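Local atomic coordinates of N-acetylmuramoyl-L-alanine amidase domain-containing protein SAOUHSC_02979 (Staphylococcus aureus, PDB entry 5T1Q), a protein that probably cleaves bacterial cell-wall peptidoglycan as a secreted hydrolase, this chain comprising its glucosaminidase-family domain followed by its C-terminal CHAP domain. Residues D79-V84 with T170-A175; F239-D244 with V257-K262; Q9-H14 with Y133-G138. All blocks are in the same frame, centred on the assembly; numbering follows the deposited sequence.

Contact 1. Residues D79-V84 with T170-A175; sequences DIYASV and TWKSEA
D79 and Y81 meet residues 170-175 through hydrogen bonds at two places, with the K172 chain between them. At one end S173 OG donates to the syn lone pair of D79 OD2 (2.8 Å), while S173 N makes a weak bond to D79 OD1. K172 N reaches D79 O at 3.1 Å in an almost straight bond (178° at the hydrogen), arriving from above the carbonyl plane. At the other end Y81 OH donates to A175 O, 2.8 Å away. K172 CG lies over one face of the Y81 ring, 3.8 Å from its centroid, a CH-pi contact displaced toward the rim. T170 O and A175 O sit at the edge of the same ring, in its plane. The lysine chain runs on extended, and NZ bonds to D212 O and to a water shared with I80 O and A82 N; a second water joins Y81 N to T170 O. Further out, E174 N and A175 N both bond to W171 O and close the turn, while W171 NE1 bonds to I156 O of helix 145-158. D79 leaves helix 58-78 with positive phi and Y81 is the N-cap of helix 82-93, so the turn clasps the corner between two helices of the glucosaminidase domain. The donors that grip the aspartate are neutral; K157, whose side chain D79 also touches, and more distantly K172 may ease its charge.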
loop_
_atom_site.group_PDB
_atom_site.type_symbol
_atom_site.label_atom_id
_atom_site.label_comp_id
_atom_site.label_asym_id
_atom_site.label_seq_id
_atom_site.Cartn_x
_atom_site.Cartn_y
_atom_site.Cartn_z
ATOM N N ASP A 79 17.269 18.991 -11.123
ATOM C CA ASP A 79 15.985 19.467 -11.682
ATOM C C ASP A 79 14.796 18.512 -11.402
ATOM O O ASP A 79 13.963 18.261 -12.277
ATOM C CB ASP A 79 16.146 19.690 -13.202
ATOM C CG ASP A 79 15.020 20.501 -13.814
ATOM O OD1 ASP A 79 14.431 21.340 -13.107
ATOM O OD2 ASP A 79 14.754 20.322 -15.026
ATOM N N ILE A 80 14.725 17.993 -10.177
ATOM C CA ILE A 80 13.670 17.051 -9.765
ATOM C C ILE A 80 12.886 17.592 -8.563
ATOM O O ILE A 80 13.459 18.248 -7.685
ATOM C CB ILE A 80 14.294 15.673 -9.394
ATOM C CG1 ILE A 80 14.913 15.022 -10.638
ATOM C CG2 ILE A 80 13.258 14.733 -8.769
ATOM C CD1 ILE A 80 15.688 13.748 -10.361
ATOM N N TYR A 81 11.573 17.345 -8.546
ATOM C CA TYR A 81 10.749 17.701 -7.384
ATOM C C TYR A 81 11.085 16.735 -6.261
ATOM O O TYR A 81 10.822 15.534 -6.374
ATOM C CB TYR A 81 9.250 17.580 -7.668
ATOM C CG TYR A 81 8.642 18.728 -8.427
ATOM C CD1 TYR A 81 8.201 19.877 -7.755
ATOM C CD2 TYR A 81 8.444 18.654 -9.794
ATOM C CE1 TYR A 81 7.622 20.936 -8.445
ATOM C CE2 TYR A 81 7.867 19.707 -10.493
ATOM C CZ TYR A 81 7.461 20.841 -9.819
ATOM O OH TYR A 81 6.893 21.874 -10.526
ATOM N N ALA A 82 11.676 17.252 -5.189
ATOM C CA ALA A 82 11.999 16.439 -4.022
ATOM C C ALA A 82 10.715 15.825 -3.442
ATOM O O ALA A 82 10.716 14.708 -2.919
ATOM C CB ALA A 82 12.700 17.293 -2.973
ATOM N N SER A 83 9.621 16.576 -3.541
ATOM C CA SER A 83 8.320 16.123 -3.060
ATOM C C SER A 83 7.852 14.866 -3.775
ATOM O O SER A 83 7.340 13.942 -3.140
ATOM C CB SER A 83 7.296 17.242 -3.234
ATOM O OG SER A 83 7.374 17.757 -4.544
ATOM N N VAL A 84 8.010 14.835 -5.095
ATOM C CA VAL A 84 7.623 13.669 -5.871
ATOM C C VAL A 84 8.539 12.510 -5.479
ATOM O O VAL A 84 8.071 11.406 -5.234
ATOM C CB VAL A 84 7.657 13.952 -7.395
ATOM C CG1 VAL A 84 7.396 12.686 -8.206
ATOM C CG2 VAL A 84 6.634 15.021 -7.759
ATOM N N THR A 170 8.328 14.867 -15.879
ATOM C CA THR A 170 8.306 15.026 -14.415
ATOM C C THR A 170 9.366 16.028 -13.970
ATOM O O THR A 170 9.375 16.443 -12.806
ATOM C CB THR A 170 8.555 13.716 -13.646
ATOM O OG1 THR A 170 9.910 13.293 -13.816
ATOM C CG2 THR A 170 7.585 12.617 -14.086
ATOM N N TRP A 171 10.260 16.402 -14.897
ATOM C CA TRP A 171 11.325 17.367 -14.622
ATOM C C TRP A 171 10.673 18.670 -14.237
ATOM O O TRP A 171 9.651 19.048 -14.806
ATOM C CB TRP A 171 12.210 17.583 -15.853
ATOM C CG TRP A 171 13.042 16.406 -16.273
ATOM C CD1 TRP A 171 12.913 15.102 -15.860
ATOM C CD2 TRP A 171 14.011 16.393 -17.324
ATOM N NE1 TRP A 171 13.810 14.304 -16.527
ATOM C CE2 TRP A 171 14.490 15.069 -17.439
ATOM C CE3 TRP A 171 14.552 17.383 -18.156
ATOM C CZ2 TRP A 171 15.479 14.708 -18.355
ATOM C CZ3 TRP A 171 15.541 17.022 -19.068
ATOM C CH2 TRP A 171 15.994 15.697 -19.157
ATOM N N LYS A 172 11.296 19.363 -13.298
ATOM C CA LYS A 172 10.755 20.617 -12.753
ATOM C C LYS A 172 10.574 21.675 -13.855
ATOM O O LYS A 172 9.568 22.376 -13.891
ATOM C CB LYS A 172 11.686 21.117 -11.645
ATOM C CG LYS A 172 11.010 21.807 -10.477
ATOM C CD LYS A 172 12.014 21.959 -9.347
ATOM C CE LYS A 172 11.375 22.494 -8.088
ATOM N NZ LYS A 172 12.396 22.605 -7.014
ATOM N N SER A 173 11.529 21.739 -14.777
ATOM C CA SER A 173 11.470 22.677 -15.901
ATOM C C SER A 173 10.360 22.362 -16.927
ATOM O O SER A 173 10.019 23.213 -17.741
ATOM C CB SER A 173 12.831 22.719 -16.613
ATOM O OG SER A 173 13.230 21.426 -17.032
ATOM N N GLU A 174 9.807 21.147 -16.885
ATOM C CA GLU A 174 8.744 20.722 -17.822
ATOM C C GLU A 174 7.352 20.654 -17.189
ATOM O O GLU A 174 6.349 20.671 -17.903
ATOM C CB GLU A 174 9.077 19.336 -18.379
ATOM C CG GLU A 174 10.398 19.257 -19.132
ATOM C CD GLU A 174 10.368 19.968 -20.470
ATOM O OE1 GLU A 174 11.368 20.635 -20.802
ATOM O OE2 GLU A 174 9.345 19.874 -21.184
ATOM N N ALA A 175 7.306 20.541 -15.859
ATOM C CA ALA A 175 6.058 20.430 -15.101
ATOM C C ALA A 175 5.873 21.656 -14.212
ATOM O O ALA A 175 6.657 21.878 -13.285
ATOM C CB ALA A 175 6.073 19.161 -14.258
HETATM O O HOH W 1 13.082 20.031 -5.678
HETATM O O HOH W 2 10.052 15.534 -10.333
#

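Contact 2. Residues F239-D244 with V257-K262; sequences FREVSD and VYNRMK
F239 turns the edge of its ring to the helix at N259 and R260. Its CB points neither to the helix nor away from it; CG is anti to the backbone N (chi1 179°), and the ring ends nearer the helix than CB does. CD1 comes within 4.2 Å of R260 CD. One atom further, CE1 lies 4.1 Å from N259 CB, with R260 N also near the ring plane, and at the tip CZ approaches the same N259 CB. The contact is thus purely van der Waals, rim against helix surface; the planes of F239 and the N259 amide stand 81° apart. R260 answers from the helix side. Its chain is bent at chi2 (60°), which sets CD beside the ring; NH1 lies 3.7 Å from F239 CA. The guanidinium links K237 O, just before F239, with E319 of strand 314-321, by a salt bridge, and with Q263, just after the helix. Further along, where the loop is poorly ordered, V242 CB faces K262 CB at 4.2 Å, S243 CB touches K262 CD, and S243 OG meets the edge of the Y258 ring at CE1 (3.7 Å). On its far side the helix packs through V257 and M261 (selenomethionine) against strands 298-301 and 314-321. A loop on one side and a sheet on the other, around helix 253-262, fits the papain-like CHAP fold, in which the helix at this place usually begins with the catalytic cysteine.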
loop_
_atom_site.group_PDB
_atom_site.type_symbol
_atom_site.label_atom_id
_atom_site.label_comp_id
_atom_site.label_asym_id
_atom_site.label_seq_id
_atom_site.Cartn_x
_atom_site.Cartn_y
_atom_site.Cartn_z
ATOM N N PHE A 239 -8.019 3.725 10.794
ATOM C CA PHE A 239 -7.101 2.622 10.679
ATOM C C PHE A 239 -5.682 3.075 10.969
ATOM O O PHE A 239 -5.303 4.174 10.603
ATOM C CB PHE A 239 -7.139 1.970 9.294
ATOM C CG PHE A 239 -6.168 0.820 9.152
ATOM C CD1 PHE A 239 -6.411 -0.384 9.793
ATOM C CD2 PHE A 239 -5.004 0.954 8.411
ATOM C CE1 PHE A 239 -5.521 -1.443 9.694
ATOM C CE2 PHE A 239 -4.109 -0.096 8.301
ATOM C CZ PHE A 239 -4.372 -1.304 8.942
ATOM N N ARG A 240 -4.926 2.212 11.640
ATOM C CA ARG A 240 -3.501 2.439 11.934
ATOM C C ARG A 240 -2.825 1.081 12.006
ATOM O O ARG A 240 -3.405 0.124 12.508
ATOM C CB ARG A 240 -3.268 3.223 13.245
ATOM C CG ARG A 240 -3.808 4.648 13.230
ATOM C CD ARG A 240 -3.300 5.532 14.375
ATOM N NE ARG A 240 -1.957 6.118 14.153
ATOM C CZ ARG A 240 -0.790 5.655 14.634
ATOM N NH1 ARG A 240 0.341 6.310 14.357
ATOM N NH2 ARG A 240 -0.725 4.561 15.395
ATOM N N GLU A 241 -1.614 1.005 11.468
ATOM C CA GLU A 241 -0.820 -0.221 11.480
ATOM C C GLU A 241 -0.240 -0.310 12.885
ATOM O O GLU A 241 0.479 0.584 13.331
ATOM C CB GLU A 241 0.263 -0.143 10.396
ATOM C CG GLU A 241 1.066 -1.417 10.142
ATOM C CD GLU A 241 1.896 -1.351 8.850
ATOM O OE1 GLU A 241 1.429 -0.752 7.843
ATOM O OE2 GLU A 241 3.006 -1.933 8.824
ATOM N N VAL A 242 -0.589 -1.378 13.592
ATOM C CA VAL A 242 -0.202 -1.540 14.988
ATOM C C VAL A 242 1.120 -2.283 15.151
ATOM O O VAL A 242 2.132 -1.708 15.567
ATOM C CB VAL A 242 -1.311 -2.308 15.770
ATOM C CG1 VAL A 242 -0.966 -2.406 17.258
ATOM C CG2 VAL A 242 -2.667 -1.643 15.568
ATOM N N SER A 243 1.094 -3.563 14.800
ATOM C CA SER A 243 2.239 -4.436 14.994
ATOM C C SER A 243 3.396 -4.198 14.032
ATOM O O SER A 243 3.259 -3.533 12.998
ATOM C CB SER A 243 1.787 -5.902 14.890
ATOM O OG SER A 243 1.241 -6.182 13.611
ATOM N N ASP A 244 4.539 -4.751 14.421
ATOM C CA ASP A 244 5.749 -4.727 13.623
ATOM C C ASP A 244 5.793 -6.049 12.850
ATOM O O ASP A 244 6.202 -6.078 11.686
ATOM C CB ASP A 244 6.975 -4.600 14.525
ATOM C CG ASP A 244 6.886 -3.405 15.470
ATOM O OD1 ASP A 244 6.164 -2.431 15.156
ATOM O OD2 ASP A 244 7.544 -3.446 16.533
ATOM N N VAL A 257 -7.396 -7.620 8.395
ATOM C CA VAL A 257 -8.206 -8.035 9.537
ATOM C C VAL A 257 -7.354 -8.291 10.807
ATOM O O VAL A 257 -7.755 -7.933 11.917
ATOM C CB VAL A 257 -9.095 -9.238 9.196
ATOM C CG1 VAL A 257 -9.912 -9.650 10.407
ATOM C CG2 VAL A 257 -10.016 -8.916 8.015
ATOM N N TYR A 258 -6.193 -8.907 10.630
ATOM C CA TYR A 258 -5.266 -9.137 11.721
ATOM C C TYR A 258 -4.918 -7.812 12.401
ATOM O O TYR A 258 -5.012 -7.697 13.627
ATOM C CB TYR A 258 -3.995 -9.828 11.207
ATOM C CG TYR A 258 -2.897 -9.983 12.249
ATOM C CD1 TYR A 258 -1.963 -8.962 12.466
ATOM C CD2 TYR A 258 -2.784 -11.146 13.003
ATOM C CE1 TYR A 258 -0.958 -9.095 13.426
ATOM C CE2 TYR A 258 -1.786 -11.288 13.962
ATOM C CZ TYR A 258 -0.884 -10.259 14.174
ATOM O OH TYR A 258 0.108 -10.419 15.120
ATOM N N ASN A 259 -4.540 -6.812 11.595
ATOM C CA ASN A 259 -4.166 -5.482 12.124
ATOM C C ASN A 259 -5.331 -4.705 12.703
ATOM O O ASN A 259 -5.222 -4.130 13.780
ATOM C CB ASN A 259 -3.448 -4.646 11.062
ATOM C CG ASN A 259 -2.002 -5.082 10.865
ATOM O OD1 ASN A 259 -1.699 -5.884 9.990
ATOM N ND2 ASN A 259 -1.133 -4.642 11.743
ATOM N N ARG A 260 -6.461 -4.709 12.012
ATOM C CA ARG A 260 -7.617 -3.963 12.493
ATOM C C ARG A 260 -8.077 -4.498 13.837
ATOM O O ARG A 260 -8.435 -3.723 14.714
ATOM C CB ARG A 260 -8.747 -3.998 11.457
ATOM C CG ARG A 260 -10.005 -3.220 11.830
ATOM C CD ARG A 260 -9.712 -1.756 12.044
ATOM N NE ARG A 260 -10.923 -0.964 12.226
ATOM C CZ ARG A 260 -10.938 0.337 12.491
ATOM N NH1 ARG A 260 -9.799 1.014 12.634
ATOM N NH2 ARG A 260 -12.101 0.967 12.633
HETATM N N MSE A 261 -8.039 -5.824 14.002
HETATM C CA MSE A 261 -8.443 -6.459 15.269
HETATM C C MSE A 261 -7.533 -6.023 16.396
HETATM O O MSE A 261 -7.986 -5.805 17.522
HETATM C CB MSE A 261 -8.432 -7.984 15.178
HETATM C CG MSE A 261 -9.664 -8.493 14.432
HETATM SE SE MSE A 261 -9.588 -10.463 14.269
HETATM C CE MSE A 261 -10.582 -10.723 15.938
ATOM N N LYS A 262 -6.240 -5.915 16.109
ATOM C CA LYS A 262 -5.273 -5.462 17.120
ATOM C C LYS A 262 -5.522 -4.053 17.649
ATOM O O LYS A 262 -5.222 -3.788 18.795
ATOM C CB LYS A 262 -3.833 -5.577 16.628
ATOM C CG LYS A 262 -3.184 -6.877 17.037
ATOM C CD LYS A 262 -1.773 -7.015 16.496
ATOM C CE LYS A 262 -1.027 -8.118 17.236
ATOM N NZ LYS A 262 -1.821 -9.379 17.342
#

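Contact 3. Residues Q9-H14 with Y133-G138; sequences QDELKH and YSINAG
E11 is the first residue of the short helix 9-13 to touch strand 133-138, at the point where the two backbones come closest (CA to CA of I135, 5.9 Å). Its CB lies near I135 CD1, and the extended chain carries the carboxylate across I135 to A137: OE2 ends 3.4 Å from I135 CD1 and OE1 3.3 Å from A137 CB. OE2 has its polar partners elsewhere, in a salt bridge to K112 NZ and a hydrogen bond from T8 N, the residue just before the helix. The carbonyl of E11 receives a bond from a water (2.9 Å) that in turn accepts weakly from N136 N. E11 O also lies 3.5 Å from I135 CG2. L12 follows, its CD2 reaching Y133 at 3.8 Å from CE2 and also touching OH, obliquely to the ring; K15 makes a cation-pi contact with the same tyrosine. At the end of the turn H14 ND1 makes a weak bond back to D10 O. The axes of helix and strand pass 7.8 Å apart at 133°. Beyond the helix, a backbone bond between S16 and S134 joins the chain to the edge of the hairpin of strands 119-128 and 131-140. No direct hydrogen bond joins the two segments: methyl groups flank the E11 carboxylate, and K112 would compensate its charge.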
loop_
_atom_site.group_PDB
_atom_site.type_symbol
_atom_site.label_atom_id
_atom_site.label_comp_id
_atom_site.label_asym_id
_atom_site.label_seq_id
_atom_site.Cartn_x
_atom_site.Cartn_y
_atom_site.Cartn_z
ATOM N N GLN A 9 6.495 -9.467 -20.978
ATOM C CA GLN A 9 5.723 -10.568 -21.541
ATOM C C GLN A 9 5.961 -11.867 -20.763
ATOM O O GLN A 9 5.012 -12.608 -20.483
ATOM C CB GLN A 9 6.070 -10.741 -23.034
ATOM C CG GLN A 9 5.399 -11.909 -23.760
ATOM C CD GLN A 9 3.872 -11.857 -23.763
ATOM O OE1 GLN A 9 3.254 -10.889 -23.301
ATOM N NE2 GLN A 9 3.254 -12.913 -24.297
ATOM N N ASP A 10 7.221 -12.117 -20.395
ATOM C CA ASP A 10 7.601 -13.329 -19.656
ATOM C C ASP A 10 7.038 -13.308 -18.221
ATOM O O ASP A 10 6.646 -14.347 -17.684
ATOM C CB ASP A 10 9.133 -13.483 -19.651
ATOM C CG ASP A 10 9.590 -14.918 -19.376
ATOM O OD1 ASP A 10 9.035 -15.581 -18.474
ATOM O OD2 ASP A 10 10.530 -15.381 -20.066
ATOM N N GLU A 11 6.994 -12.122 -17.615
ATOM C CA GLU A 11 6.446 -11.959 -16.260
ATOM C C GLU A 11 4.925 -12.143 -16.228
ATOM O O GLU A 11 4.390 -12.675 -15.254
ATOM C CB GLU A 11 6.831 -10.591 -15.688
ATOM C CG GLU A 11 8.313 -10.476 -15.353
ATOM C CD GLU A 11 8.793 -9.052 -15.108
ATOM O OE1 GLU A 11 9.960 -8.906 -14.691
ATOM O OE2 GLU A 11 8.036 -8.081 -15.339
ATOM N N LEU A 12 4.245 -11.703 -17.289
ATOM C CA LEU A 12 2.780 -11.817 -17.388
ATOM C C LEU A 12 2.287 -13.252 -17.602
ATOM O O LEU A 12 1.187 -13.600 -17.157
ATOM C CB LEU A 12 2.235 -10.923 -18.511
ATOM C CG LEU A 12 2.235 -9.411 -18.289
ATOM C CD1 LEU A 12 1.905 -8.683 -19.583
ATOM C CD2 LEU A 12 1.247 -9.030 -17.199
ATOM N N LYS A 13 3.079 -14.070 -18.297
ATOM C CA LYS A 13 2.705 -15.470 -18.543
ATOM C C LYS A 13 2.678 -16.290 -17.253
ATOM O O LYS A 13 1.859 -17.196 -17.112
ATOM C CB LYS A 13 3.636 -16.123 -19.575
ATOM C CG LYS A 13 3.378 -15.662 -21.006
ATOM C CD LYS A 13 4.323 -16.296 -22.024
ATOM C CE LYS A 13 5.753 -15.801 -21.853
ATOM N NZ LYS A 13 6.645 -16.249 -22.949
ATOM N N HIS A 14 3.567 -15.955 -16.316
ATOM C CA HIS A 14 3.628 -16.635 -15.016
ATOM C C HIS A 14 2.889 -15.881 -13.898
ATOM O O HIS A 14 3.028 -16.237 -12.733
ATOM C CB HIS A 14 5.093 -16.874 -14.616
ATOM C CG HIS A 14 5.783 -17.902 -15.454
ATOM N ND1 HIS A 14 6.267 -17.632 -16.717
ATOM C CD2 HIS A 14 6.075 -19.200 -15.207
ATOM C CE1 HIS A 14 6.823 -18.722 -17.213
ATOM N NE2 HIS A 14 6.719 -19.687 -16.318
ATOM N N TYR A 133 -3.211 -8.648 -9.693
ATOM C CA TYR A 133 -2.381 -9.812 -9.921
ATOM C C TYR A 133 -0.996 -9.561 -9.368
ATOM O O TYR A 133 -0.696 -8.475 -8.888
ATOM C CB TYR A 133 -2.339 -10.203 -11.399
ATOM C CG TYR A 133 -1.733 -9.179 -12.321
ATOM C CD1 TYR A 133 -2.487 -8.108 -12.782
ATOM C CD2 TYR A 133 -0.421 -9.302 -12.774
ATOM C CE1 TYR A 133 -1.952 -7.172 -13.654
ATOM C CE2 TYR A 133 0.129 -8.371 -13.655
ATOM C CZ TYR A 133 -0.646 -7.308 -14.095
ATOM O OH TYR A 133 -0.126 -6.362 -14.955
ATOM N N SER A 134 -0.169 -10.591 -9.425
ATOM C CA SER A 134 1.169 -10.543 -8.897
ATOM C C SER A 134 2.122 -11.103 -9.926
ATOM O O SER A 134 1.748 -11.965 -10.712
ATOM C CB SER A 134 1.232 -11.404 -7.632
ATOM O OG SER A 134 2.509 -11.347 -7.022
ATOM N N ILE A 135 3.338 -10.573 -9.942
ATOM C CA ILE A 135 4.410 -11.092 -10.794
ATOM C C ILE A 135 5.668 -11.167 -9.951
ATOM O O ILE A 135 5.839 -10.398 -9.005
ATOM C CB ILE A 135 4.689 -10.238 -12.054
ATOM C CG1 ILE A 135 5.136 -8.815 -11.690
ATOM C CG2 ILE A 135 3.472 -10.216 -12.968
ATOM C CD1 ILE A 135 5.631 -8.013 -12.877
ATOM N N ASN A 136 6.529 -12.117 -10.291
ATOM C CA ASN A 136 7.794 -12.300 -9.625
ATOM C C ASN A 136 8.851 -11.655 -10.530
ATOM O O ASN A 136 9.035 -12.086 -11.668
ATOM C CB ASN A 136 8.064 -13.794 -9.451
ATOM C CG ASN A 136 9.296 -14.073 -8.618
ATOM O OD1 ASN A 136 10.236 -14.689 -9.090
ATOM N ND2 ASN A 136 9.301 -13.603 -7.383
ATOM N N ALA A 137 9.524 -10.617 -10.037
ATOM C CA ALA A 137 10.527 -9.911 -10.831
ATOM C C ALA A 137 11.778 -9.531 -10.039
ATOM O O ALA A 137 11.750 -9.437 -8.809
ATOM C CB ALA A 137 9.906 -8.667 -11.445
ATOM N N GLY A 138 12.867 -9.301 -10.774
ATOM C CA GLY A 138 14.140 -8.913 -10.189
ATOM C C GLY A 138 14.175 -7.425 -9.909
ATOM O O GLY A 138 13.835 -6.623 -10.760
HETATM O O HOH W 3 5.194 -13.936 -12.816
#

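Overall arrangement
The three contacts are spread over the chain, their centres 30 to 35 Å apart and their nearest atoms about 18 to 20 Å apart. Contacts 1 and 3 alternate along the sequence: residues 9-14 and 133-138 span the helix corner at 79-84, and 170-175 follows later. Contact 1 joins a loop to the helical body of the glucosaminidase domain, and contact 3 lays the N-terminal arm on the hairpin of strands 119-128 and 131-140. Contact 2 comes after both, across the chain's centre from each, on helix 253-262 of the CHAP domain. Contacts 1 and 3 thus both involve the glucosaminidase-family region and contact 2 the CHAP domain, so none of the three links the two.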